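Chitin oligosaccahride binding protein NagB1 (Paenibacillus sp. FPU-7, PDB 7EHP) binds short chitin oligosaccharides such as N,N'-diacetylchitobiose and probably delivers them, as an extracellular solute-binding protein, to a membrane uptake system. Local coordinates at residues T115-E120 with G321-M326; M312-L317 with L328-G333; G276-G281 with I342-L347; R6-R11 with I64-G69. All blocks are in the same frame, centred on the assembly; numbering follows the deposited sequence.

How the contacts relate
Contacts 1 and 4 are buried, and both reach the bound sugar (chain C) from the same mixed sheet. Contact 4 joins two neighbouring parallel strands, with two backbone bonds and a water beside a carboxylate. Contact 1 sets strand 109-125 against the short strand 323-324, with one direct backbone bond, one bridging water and apolar packing, including the edge of a tyrosine ring. Contacts 2 and 3 lie nearer the surface and have no hydrogen bond between their segments. Contact 2 touches contact 1 through Gln313 and Gln316, which both reach Thr115 O. Contact 3 meets contact 1 where strands 109-125 and 277-288 run side by side. Contacts 3 and 4 lie on opposite sides of the chain's centre.

Contact 1: residues T115-E120 with G321-M326; sequences TAYFVE and GILPAM. With NAG (2-acetamido-2-deoxy-beta-D-glucopyranose), chain C.
Tyr117 and Leu323 meet with their side chains crossing obliquely. Leu323 CD1 lies at the edge of the tyrosine ring, near its plane, 4.0 Å from Tyr117 CD2. With CG anti to the backbone N (chi1 167°), the Tyr117 ring is placed for this edge contact. The far end of the ring is held by Gln349, which is hydrogen-bonded to Tyr117 OH. Val119 CG2 touches the same leucine methyl more loosely. Ala116 CB packs against Ile322 CG2 at 3.5 Å, a tight apolar contact. From Ala325, CB presses on the backbone at Ala116 N, also 3.5 Å away. Between the backbones, Tyr117 N donates to Leu323 O at 2.9 Å, with the donor above the carbonyl plane. Water 1 makes a second link, giving a hydrogen to Tyr117 O and taking one from Leu323 N. The contact lies beside the glycan pocket of a solute-binding protein, where strand 109-125 meets the short, weakly bonded strand 323-324. Thr115, Ala116, Phe118 and Glu120 of the 115-120 segment belong to that pocket. Phe118 turns away from the 321-326 segment. NAG C6 (chain C) sits over the centre of one face of its ring, 3.5 Å above the plane, a CH-pi type of contact. The sugar's O6 lies 3.5 Å from Phe118 CE2. Glu120 OE2 comes within 4.0 Å of C5 of the same sugar.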
# COMPACT_ATOMS: atom_id res chain seq x y z
N THR A 115 3.36 -7.09 8.44
CA THR A 115 3.97 -8.26 7.83
C THR A 115 4.92 -7.90 6.71
O THR A 115 5.63 -8.78 6.22
CB THR A 115 2.93 -9.22 7.26
OG1 THR A 115 2.09 -8.51 6.34
CG2 THR A 115 2.09 -9.89 8.38
N ALA A 116 4.90 -6.64 6.26
CA ALA A 116 5.70 -6.23 5.13
C ALA A 116 6.16 -4.79 5.32
O ALA A 116 5.53 -4.00 6.01
CB ALA A 116 4.93 -6.32 3.81
N TYR A 117 7.28 -4.47 4.67
CA TYR A 117 7.64 -3.10 4.36
C TYR A 117 7.27 -2.84 2.90
O TYR A 117 7.54 -3.67 2.03
CB TYR A 117 9.14 -2.86 4.58
CG TYR A 117 9.65 -1.56 4.00
CD1 TYR A 117 9.50 -0.37 4.69
CD2 TYR A 117 10.27 -1.53 2.75
CE1 TYR A 117 9.97 0.82 4.16
CE2 TYR A 117 10.74 -0.36 2.22
CZ TYR A 117 10.59 0.82 2.94
OH TYR A 117 11.05 1.99 2.41
N PHE A 118 6.66 -1.69 2.64
CA PHE A 118 6.27 -1.35 1.28
C PHE A 118 6.99 -0.09 0.84
O PHE A 118 7.36 0.75 1.67
CB PHE A 118 4.73 -1.16 1.16
CG PHE A 118 4.23 0.22 1.53
CD1 PHE A 118 4.19 1.25 0.59
CD2 PHE A 118 3.79 0.49 2.82
CE1 PHE A 118 3.74 2.53 0.94
CE2 PHE A 118 3.34 1.75 3.18
CZ PHE A 118 3.31 2.77 2.24
N VAL A 119 7.24 0.03 -0.48
CA VAL A 119 7.45 1.31 -1.15
C VAL A 119 6.49 1.38 -2.32
O VAL A 119 6.05 0.36 -2.86
CB VAL A 119 8.91 1.54 -1.65
CG1 VAL A 119 9.85 1.83 -0.51
CG2 VAL A 119 9.41 0.36 -2.48
N GLU A 120 6.16 2.61 -2.73
CA GLU A 120 5.41 2.85 -3.95
C GLU A 120 6.26 3.68 -4.88
O GLU A 120 6.87 4.66 -4.45
CB GLU A 120 4.10 3.58 -3.67
CG GLU A 120 3.06 2.74 -3.00
CD GLU A 120 1.75 3.48 -2.79
OE1 GLU A 120 1.52 4.50 -3.49
OE2 GLU A 120 0.98 3.04 -1.91
N GLY A 321 8.32 -11.46 -3.72
CA GLY A 321 8.93 -10.14 -3.75
C GLY A 321 8.54 -9.22 -2.62
O GLY A 321 8.91 -8.04 -2.64
N ILE A 322 7.80 -9.71 -1.63
CA ILE A 322 7.35 -8.84 -0.56
C ILE A 322 8.51 -8.51 0.38
O ILE A 322 9.13 -9.41 0.96
CB ILE A 322 6.15 -9.44 0.19
CG1 ILE A 322 4.92 -9.43 -0.73
CG2 ILE A 322 5.84 -8.67 1.44
CD1 ILE A 322 4.77 -10.57 -1.54
N LEU A 323 8.77 -7.22 0.55
CA LEU A 323 9.90 -6.76 1.33
C LEU A 323 9.66 -6.97 2.83
O LEU A 323 8.56 -6.71 3.33
CB LEU A 323 10.18 -5.29 1.03
CG LEU A 323 10.36 -5.02 -0.47
CD1 LEU A 323 10.48 -3.53 -0.75
CD2 LEU A 323 11.56 -5.78 -1.04
N PRO A 324 10.67 -7.41 3.57
CA PRO A 324 10.45 -7.82 4.96
C PRO A 324 10.14 -6.64 5.85
O PRO A 324 10.69 -5.55 5.70
CB PRO A 324 11.78 -8.46 5.35
CG PRO A 324 12.78 -7.78 4.48
CD PRO A 324 12.07 -7.65 3.15
N ALA A 325 9.25 -6.87 6.81
CA ALA A 325 9.03 -5.91 7.87
C ALA A 325 9.96 -6.12 9.06
O ALA A 325 10.09 -5.21 9.89
CB ALA A 325 7.57 -5.94 8.34
N MET A 326 10.62 -7.28 9.17
CA MET A 326 11.51 -7.56 10.30
C MET A 326 12.98 -7.57 9.87
O MET A 326 13.32 -7.55 8.68
CB MET A 326 11.14 -8.90 10.98
CG MET A 326 9.64 -9.17 11.10
SD MET A 326 9.16 -10.84 11.62
CE MET A 326 9.47 -10.78 13.37
C1 NAG C . -2.54 -0.87 0.09
C2 NAG C . -3.76 -0.05 0.50
C3 NAG C . -3.47 1.43 0.38
C4 NAG C . -2.23 1.78 1.20
C5 NAG C . -1.06 0.90 0.78
C6 NAG C . 0.19 1.11 1.61
C7 NAG C . -6.08 -0.83 0.31
C8 NAG C . -7.21 -1.15 -0.62
N2 NAG C . -4.95 -0.41 -0.26
O3 NAG C . -4.58 2.17 0.87
O4 NAG C . -1.87 3.14 1.01
O5 NAG C . -1.40 -0.49 0.89
O6 NAG C . -0.07 0.99 3.00
O7 NAG C . -6.20 -0.95 1.53
O HOH W 1 6.46 -5.14 0.03

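Contact 2: residues M312-L317 with L328-G333; sequences MQKRQL and LSDLSG
Lys314 lays its aliphatic chain against Leu328, the two side chains sliding past each other in opposite directions. Lys314 CG is 4.0 Å from Leu328 CD2. The packing joins helix 310-320 to the irregular loop between strand 323-324 and helix 336-344. This is a helix-to-loop contact near the surface of the solute-binding protein. The neighbouring helix residue Gln313 gives CB to the other leucine methyl, with Leu328 CD1 4.1 Å away. Leu328 thus spans two consecutive helix residues. The polar end of Gln313 turns to contact 1, where NE2 is hydrogen-bonded to Thr115 O and OE1 accepts from Met326 N. Beyond CG the lysine chain is extended, and it crosses Asp330 at about a right angle. Lys314 CE lies 3.5 Å from Asp330 CB. The ammonium group forms a salt bridge with Glu310, one helical turn earlier. Asp330 OD2 is 4.5 Å from Lys314 NZ, too far for a second salt bridge, though the opposite charges may still attract weakly. Asp330 is poorly ordered, so its place and this separation are less sure. An alanine at Lys314 would probably leave Glu310 without this positive mate and open a gap beside Leu328 CD2. One turn further along, Leu317 points toward the loop and meets Leu331, an exposed residue in a poorly ordered part of the chain. Pro324 also touches Leu331. The leucine pair is loose, with Leu317 CD2 4.3 Å from Leu331 CG.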
# COMPACT_ATOMS: atom_id res chain seq x y z
N MET A 312 9.23 -17.24 7.44
CA MET A 312 8.12 -16.81 6.59
C MET A 312 8.44 -15.49 5.90
O MET A 312 8.06 -15.28 4.75
CB MET A 312 6.84 -16.73 7.41
CG MET A 312 6.28 -18.09 7.83
SD MET A 312 5.84 -19.10 6.41
CE MET A 312 5.75 -20.76 7.10
N GLN A 313 9.15 -14.59 6.60
CA GLN A 313 9.60 -13.34 5.98
C GLN A 313 10.46 -13.60 4.75
O GLN A 313 10.28 -12.95 3.71
CB GLN A 313 10.37 -12.51 7.00
CG GLN A 313 9.51 -11.92 8.09
CD GLN A 313 8.77 -10.67 7.63
OE1 GLN A 313 9.35 -9.58 7.56
NE2 GLN A 313 7.48 -10.82 7.33
N LYS A 314 11.40 -14.54 4.86
CA LYS A 314 12.23 -14.87 3.69
C LYS A 314 11.40 -15.53 2.59
O LYS A 314 11.60 -15.25 1.40
CB LYS A 314 13.37 -15.80 4.09
CG LYS A 314 14.58 -15.12 4.69
CD LYS A 314 15.61 -16.16 5.13
CE LYS A 314 16.99 -15.56 5.28
NZ LYS A 314 17.86 -16.45 6.10
N ARG A 315 10.48 -16.42 2.98
CA ARG A 315 9.67 -17.14 2.00
C ARG A 315 8.89 -16.16 1.11
O ARG A 315 8.91 -16.26 -0.12
CB ARG A 315 8.74 -18.11 2.72
CG ARG A 315 7.72 -18.78 1.81
CD ARG A 315 7.06 -19.98 2.47
NE ARG A 315 5.91 -20.47 1.69
CZ ARG A 315 5.06 -21.40 2.10
NH1 ARG A 315 5.23 -21.96 3.30
NH2 ARG A 315 4.05 -21.78 1.33
N GLN A 316 8.19 -15.21 1.73
CA GLN A 316 7.36 -14.30 0.95
C GLN A 316 8.23 -13.35 0.14
O GLN A 316 7.80 -12.87 -0.92
CB GLN A 316 6.41 -13.53 1.86
CG GLN A 316 7.12 -12.60 2.82
CD GLN A 316 6.17 -11.72 3.59
OE1 GLN A 316 4.99 -12.07 3.75
NE2 GLN A 316 6.66 -10.57 4.07
N LEU A 317 9.46 -13.09 0.59
CA LEU A 317 10.38 -12.29 -0.21
C LEU A 317 10.82 -13.06 -1.45
O LEU A 317 10.76 -12.55 -2.57
CB LEU A 317 11.60 -11.89 0.63
CG LEU A 317 12.71 -11.22 -0.18
CD1 LEU A 317 12.20 -9.90 -0.76
CD2 LEU A 317 13.96 -10.98 0.67
N LEU A 328 16.40 -9.22 9.11
CA LEU A 328 16.76 -10.52 8.54
C LEU A 328 18.26 -10.77 8.63
O LEU A 328 19.07 -9.84 8.66
CB LEU A 328 16.32 -10.62 7.08
CG LEU A 328 14.94 -11.21 6.80
CD1 LEU A 328 13.86 -10.45 7.53
CD2 LEU A 328 14.67 -11.17 5.32
N SER A 329 18.63 -12.07 8.65
CA SER A 329 20.03 -12.47 8.74
C SER A 329 20.68 -12.51 7.37
O SER A 329 21.82 -12.05 7.21
CB SER A 329 20.15 -13.85 9.41
OG SER A 329 19.83 -13.83 10.79
N ASP A 330 19.98 -13.04 6.37
CA ASP A 330 20.57 -13.35 5.07
C ASP A 330 20.04 -12.44 3.97
O ASP A 330 20.80 -11.66 3.40
CB ASP A 330 20.33 -14.83 4.75
CG ASP A 330 21.21 -15.35 3.63
OD1 ASP A 330 21.53 -14.58 2.71
OD2 ASP A 330 21.60 -16.54 3.68
N LEU A 331 18.74 -12.54 3.64
CA LEU A 331 18.07 -11.64 2.71
C LEU A 331 18.74 -11.57 1.33
O LEU A 331 18.39 -10.73 0.49
CB LEU A 331 17.94 -10.23 3.34
CG LEU A 331 17.28 -9.02 2.65
CD1 LEU A 331 16.37 -8.26 3.59
CD2 LEU A 331 18.34 -8.08 2.09
N SER A 332 19.68 -12.48 1.05
CA SER A 332 20.47 -12.40 -0.16
C SER A 332 19.89 -13.28 -1.27
O SER A 332 19.25 -14.31 -1.01
CB SER A 332 21.92 -12.82 0.11
OG SER A 332 21.95 -14.04 0.82
N GLY A 333 20.13 -12.86 -2.51
CA GLY A 333 19.73 -13.62 -3.68
C GLY A 333 18.29 -13.38 -4.09
O GLY A 333 17.40 -14.13 -3.68

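Contact 3: residues G276-G281 with I342-L347; sequences GMINGG and IQASEL
This is an apolar packing contact near the surface, where residues 276-278, on strand 277-288, meet residues 344-347, on and after helix 336-344. No hydrogen bond passes between the two segments. Ile278 and Leu347 carry the contact. Ile278 CG1 is anti to the backbone N (chi1 -168°), and the branch ends at Ile278 CD1, 3.9 Å from Ala344 CB. The same methyl touches the backbone, with Ile278 CD1 3.6 Å from Ala344 O. Leu347 crosses Ile278 at about a right angle. Leu347 CD1 lies 4.2 Å from Ile278 CB. At its base, Leu347 CB rests on Gly276 O at 3.3 Å. Ser345 takes a smaller share, as its CA faces Ile278 CG2. Its hydroxyl is turned back to the helix, where Ser345 OG donates to Ile342 O at 2.9 Å. Ser266 touches both Ile278 and Leu347 from a nearby loop. A type I beta turn from Ala344 to Leu347 leads on into strand 348-350. That strand pairs in parallel with 277-288, so the arrangement is that of a helix running through a turn into a sheet strand and packing on the neighbouring strand.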
# COMPACT_ATOMS: atom_id res chain seq x y z
N GLY A 276 13.35 13.95 -3.49
CA GLY A 276 14.27 13.06 -2.82
C GLY A 276 13.62 12.08 -1.87
O GLY A 276 14.34 11.29 -1.24
N MET A 277 12.30 12.10 -1.73
CA MET A 277 11.62 11.19 -0.82
C MET A 277 10.85 10.13 -1.60
O MET A 277 10.56 10.28 -2.79
CB MET A 277 10.67 11.93 0.12
CG MET A 277 11.18 13.28 0.57
SD MET A 277 10.00 14.04 1.69
CE MET A 277 10.09 12.92 3.07
N ILE A 278 10.53 9.04 -0.91
CA ILE A 278 9.76 7.96 -1.51
C ILE A 278 8.67 7.57 -0.53
O ILE A 278 8.84 7.65 0.69
CB ILE A 278 10.65 6.75 -1.88
CG1 ILE A 278 9.89 5.76 -2.77
CG2 ILE A 278 11.22 6.06 -0.63
CD1 ILE A 278 10.79 4.71 -3.47
N ASN A 279 7.52 7.20 -1.08
CA ASN A 279 6.40 6.69 -0.30
C ASN A 279 6.71 5.27 0.18
O ASN A 279 6.96 4.37 -0.63
CB ASN A 279 5.13 6.74 -1.16
CG ASN A 279 3.88 6.29 -0.42
OD1 ASN A 279 2.90 5.86 -1.05
ND2 ASN A 279 3.88 6.39 0.90
N GLY A 280 6.72 5.06 1.49
CA GLY A 280 7.02 3.75 2.02
C GLY A 280 6.83 3.71 3.52
O GLY A 280 6.79 4.75 4.18
N GLY A 281 6.70 2.49 4.04
CA GLY A 281 6.58 2.33 5.47
C GLY A 281 6.15 0.92 5.83
O GLY A 281 6.17 0.01 5.00
N ILE A 342 14.92 -2.02 -2.94
CA ILE A 342 15.68 -1.78 -1.71
C ILE A 342 16.60 -0.59 -1.89
O ILE A 342 16.73 0.27 -1.01
CB ILE A 342 16.46 -3.05 -1.32
CG1 ILE A 342 15.50 -4.12 -0.81
CG2 ILE A 342 17.49 -2.73 -0.24
CD1 ILE A 342 14.59 -3.62 0.31
N GLN A 343 17.26 -0.52 -3.04
CA GLN A 343 18.02 0.65 -3.46
C GLN A 343 17.19 1.92 -3.33
O GLN A 343 17.58 2.87 -2.64
CB GLN A 343 18.47 0.41 -4.91
CG GLN A 343 19.26 1.48 -5.61
CD GLN A 343 19.52 1.09 -7.07
OE1 GLN A 343 19.06 0.04 -7.54
NE2 GLN A 343 20.25 1.94 -7.79
N ALA A 344 16.01 1.94 -3.96
CA ALA A 344 15.18 3.15 -3.93
C ALA A 344 14.61 3.44 -2.55
O ALA A 344 14.19 4.57 -2.30
CB ALA A 344 14.03 3.04 -4.94
N SER A 345 14.59 2.45 -1.64
CA SER A 345 14.07 2.67 -0.30
C SER A 345 15.07 3.34 0.61
O SER A 345 14.72 3.68 1.75
CB SER A 345 13.64 1.36 0.34
OG SER A 345 14.73 0.77 1.01
N GLU A 346 16.31 3.53 0.16
CA GLU A 346 17.30 4.21 0.98
C GLU A 346 16.97 5.68 1.15
O GLU A 346 17.51 6.33 2.05
CB GLU A 346 18.68 4.01 0.37
CG GLU A 346 19.06 2.55 0.21
CD GLU A 346 20.55 2.31 0.12
OE1 GLU A 346 21.25 3.16 -0.47
OE2 GLU A 346 21.01 1.27 0.64
N LEU A 347 16.07 6.22 0.31
CA LEU A 347 15.68 7.62 0.38
C LEU A 347 14.85 7.90 1.62
O LEU A 347 14.33 6.99 2.28
CB LEU A 347 14.89 8.03 -0.87
CG LEU A 347 15.33 7.44 -2.20
CD1 LEU A 347 14.40 7.87 -3.34
CD2 LEU A 347 16.78 7.82 -2.50

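Contact 4: residues R6-R11 with I64-G69; sequences RHTQVR and IFDLFG. With NAG (2-acetamido-2-deoxy-beta-D-glucopyranose), chain C; NAG (2-acetamido-2-deoxy-beta-D-glucopyranose), chain B.
Two neighbouring parallel strands, 3-7 and 64-68, pair here in the sheet that leads to the glycan pocket. Arg6 N donates to Ile64 O at 2.7 Å, and Asp66 N donates to Arg6 O at 2.9 Å. Arg6 CB and Phe65 CB lie side by side on one face. Thr8 and Asp66 cross at about a right angle, with Thr8 OG1 3.2 Å from Asp66 OD2. Asp66 CG is anti to the backbone N (chi1 -172°), which places it beside Thr8 CG2. Water 2 gives a hydrogen to Asp66 OD2 at 2.7 Å and accepts from Thr8 N and from NE2 of the pocket residue Gln9. Asp66 OD1 takes a hydrogen bond from Asn284. At the pocket, the Phe68 ring meets the glycan with its edge. NAG O6 (chain C) lies in the ring plane, 3.5 Å from Phe68 CE2, and NAG O4 (chain B) is 3.6 Å from Phe68 CZ. An alanine at Phe68 would probably open a gap beside these two sugar oxygens and take the cation-pi partner from Arg48. The Arg6 guanidinium forms salt bridges with Glu40 and Glu55. Helix 44-58 packs on Phe65, helix 15-31 touches His7, and strand 277-288 runs antiparallel beside 64-68.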
# COMPACT_ATOMS: atom_id res chain seq x y z
N ARG A 6 -9.04 -13.37 9.07
CA ARG A 6 -9.46 -12.54 7.94
C ARG A 6 -8.23 -12.03 7.18
O ARG A 6 -7.34 -11.41 7.77
CB ARG A 6 -10.30 -11.36 8.43
CG ARG A 6 -10.47 -10.25 7.40
CD ARG A 6 -11.56 -10.57 6.39
NE ARG A 6 -12.81 -11.01 7.02
CZ ARG A 6 -13.67 -10.23 7.67
NH1 ARG A 6 -13.46 -8.92 7.80
NH2 ARG A 6 -14.76 -10.76 8.19
N HIS A 7 -8.19 -12.29 5.88
CA HIS A 7 -7.08 -11.86 5.05
C HIS A 7 -7.63 -11.30 3.74
O HIS A 7 -8.81 -11.49 3.40
CB HIS A 7 -6.14 -13.02 4.75
CG HIS A 7 -6.77 -14.06 3.88
ND1 HIS A 7 -6.76 -13.99 2.51
CD2 HIS A 7 -7.50 -15.16 4.20
CE1 HIS A 7 -7.43 -15.01 2.01
NE2 HIS A 7 -7.89 -15.74 3.01
N THR A 8 -6.77 -10.64 2.98
CA THR A 8 -7.19 -10.04 1.71
C THR A 8 -6.52 -10.69 0.51
O THR A 8 -6.54 -10.12 -0.59
CB THR A 8 -6.90 -8.54 1.71
OG1 THR A 8 -5.49 -8.32 1.83
CG2 THR A 8 -7.60 -7.87 2.89
N GLN A 9 -5.92 -11.88 0.68
CA GLN A 9 -5.16 -12.50 -0.41
C GLN A 9 -6.11 -13.33 -1.27
O GLN A 9 -6.13 -14.56 -1.23
CB GLN A 9 -4.01 -13.35 0.15
CG GLN A 9 -3.01 -12.60 1.06
CD GLN A 9 -2.63 -11.23 0.51
OE1 GLN A 9 -2.20 -11.10 -0.65
NE2 GLN A 9 -2.77 -10.20 1.34
N VAL A 10 -6.92 -12.64 -2.06
CA VAL A 10 -8.03 -13.30 -2.74
C VAL A 10 -7.80 -13.50 -4.24
O VAL A 10 -8.48 -14.34 -4.84
CB VAL A 10 -9.36 -12.55 -2.51
CG1 VAL A 10 -9.70 -12.54 -1.02
CG2 VAL A 10 -9.29 -11.11 -3.11
N ARG A 11 -6.87 -12.77 -4.85
CA ARG A 11 -6.60 -12.89 -6.28
C ARG A 11 -5.85 -14.18 -6.58
O ARG A 11 -4.98 -14.60 -5.81
CB ARG A 11 -5.78 -11.68 -6.75
CG ARG A 11 -6.64 -10.49 -7.10
CD ARG A 11 -5.83 -9.31 -7.60
NE ARG A 11 -4.98 -9.58 -8.76
CZ ARG A 11 -3.98 -8.78 -9.12
NH1 ARG A 11 -3.74 -7.68 -8.41
NH2 ARG A 11 -3.21 -9.06 -10.18
N ILE A 64 -8.38 -12.89 14.08
CA ILE A 64 -7.16 -12.40 13.46
C ILE A 64 -7.56 -11.74 12.15
O ILE A 64 -8.37 -12.30 11.41
CB ILE A 64 -6.16 -13.55 13.20
CG1 ILE A 64 -5.86 -14.33 14.49
CG2 ILE A 64 -4.87 -13.03 12.53
CD1 ILE A 64 -5.40 -15.76 14.24
N PHE A 65 -7.02 -10.55 11.86
CA PHE A 65 -7.55 -9.80 10.71
C PHE A 65 -6.51 -8.90 10.08
O PHE A 65 -5.72 -8.25 10.77
CB PHE A 65 -8.77 -8.95 11.09
CG PHE A 65 -8.66 -8.30 12.43
CD1 PHE A 65 -8.00 -7.08 12.58
CD2 PHE A 65 -9.23 -8.89 13.55
CE1 PHE A 65 -7.91 -6.47 13.82
CE2 PHE A 65 -9.14 -8.29 14.79
CZ PHE A 65 -8.49 -7.09 14.93
N ASP A 66 -6.54 -8.84 8.75
CA ASP A 66 -5.74 -7.87 8.01
C ASP A 66 -6.08 -6.46 8.51
O ASP A 66 -7.24 -6.04 8.46
CB ASP A 66 -6.04 -8.02 6.52
CG ASP A 66 -5.12 -7.19 5.66
OD1 ASP A 66 -5.10 -5.95 5.82
OD2 ASP A 66 -4.41 -7.79 4.83
N LEU A 67 -5.06 -5.75 9.00
CA LEU A 67 -5.26 -4.47 9.67
C LEU A 67 -4.24 -3.46 9.18
O LEU A 67 -3.10 -3.84 8.89
CB LEU A 67 -5.14 -4.65 11.20
CG LEU A 67 -5.13 -3.39 12.06
CD1 LEU A 67 -6.53 -2.82 12.12
CD2 LEU A 67 -4.57 -3.70 13.47
N PHE A 68 -4.63 -2.18 9.07
CA PHE A 68 -3.72 -1.10 8.71
C PHE A 68 -3.40 -0.23 9.92
O PHE A 68 -4.26 0.04 10.75
CB PHE A 68 -4.30 -0.21 7.58
CG PHE A 68 -4.05 -0.78 6.22
CD1 PHE A 68 -4.82 -1.84 5.76
CD2 PHE A 68 -3.00 -0.33 5.44
CE1 PHE A 68 -4.58 -2.41 4.50
CE2 PHE A 68 -2.76 -0.89 4.19
CZ PHE A 68 -3.55 -1.95 3.73
N GLY A 69 -2.14 0.18 10.02
CA GLY A 69 -1.74 1.10 11.05
C GLY A 69 -2.21 2.52 10.77
O GLY A 69 -2.92 2.82 9.80
C1 NAG C . -2.54 -0.87 0.09
C2 NAG C . -3.76 -0.05 0.50
C3 NAG C . -3.47 1.43 0.38
C4 NAG C . -2.23 1.78 1.20
C5 NAG C . -1.06 0.90 0.78
C6 NAG C . 0.19 1.11 1.61
C7 NAG C . -6.08 -0.83 0.31
C8 NAG C . -7.21 -1.15 -0.62
N2 NAG C . -4.95 -0.41 -0.26
O3 NAG C . -4.58 2.17 0.87
O4 NAG C . -1.87 3.14 1.01
O5 NAG C . -1.40 -0.49 0.89
O6 NAG C . -0.07 0.99 3.00
O7 NAG C . -6.20 -0.95 1.53
C1 NAG B . -1.45 -5.99 0.13
C2 NAG B . -0.52 -5.03 0.87
C3 NAG B . -1.22 -3.69 1.11
C4 NAG B . -1.90 -3.17 -0.16
C5 NAG B . -2.66 -4.28 -0.89
C6 NAG B . -3.25 -3.90 -2.22
C7 NAG B . 0.99 -6.41 2.24
C8 NAG B . 1.33 -6.86 3.64
N2 NAG B . -0.06 -5.59 2.13
O1 NAG B . -0.83 -7.21 -0.04
O3 NAG B . -0.27 -2.76 1.63
O4 NAG B . -2.90 -2.24 0.25
O5 NAG B . -1.82 -5.42 -1.11
O6 NAG B . -4.19 -4.89 -2.65
O7 NAG B . 1.64 -6.78 1.27
O HOH W 2 -3.93 -10.29 4.07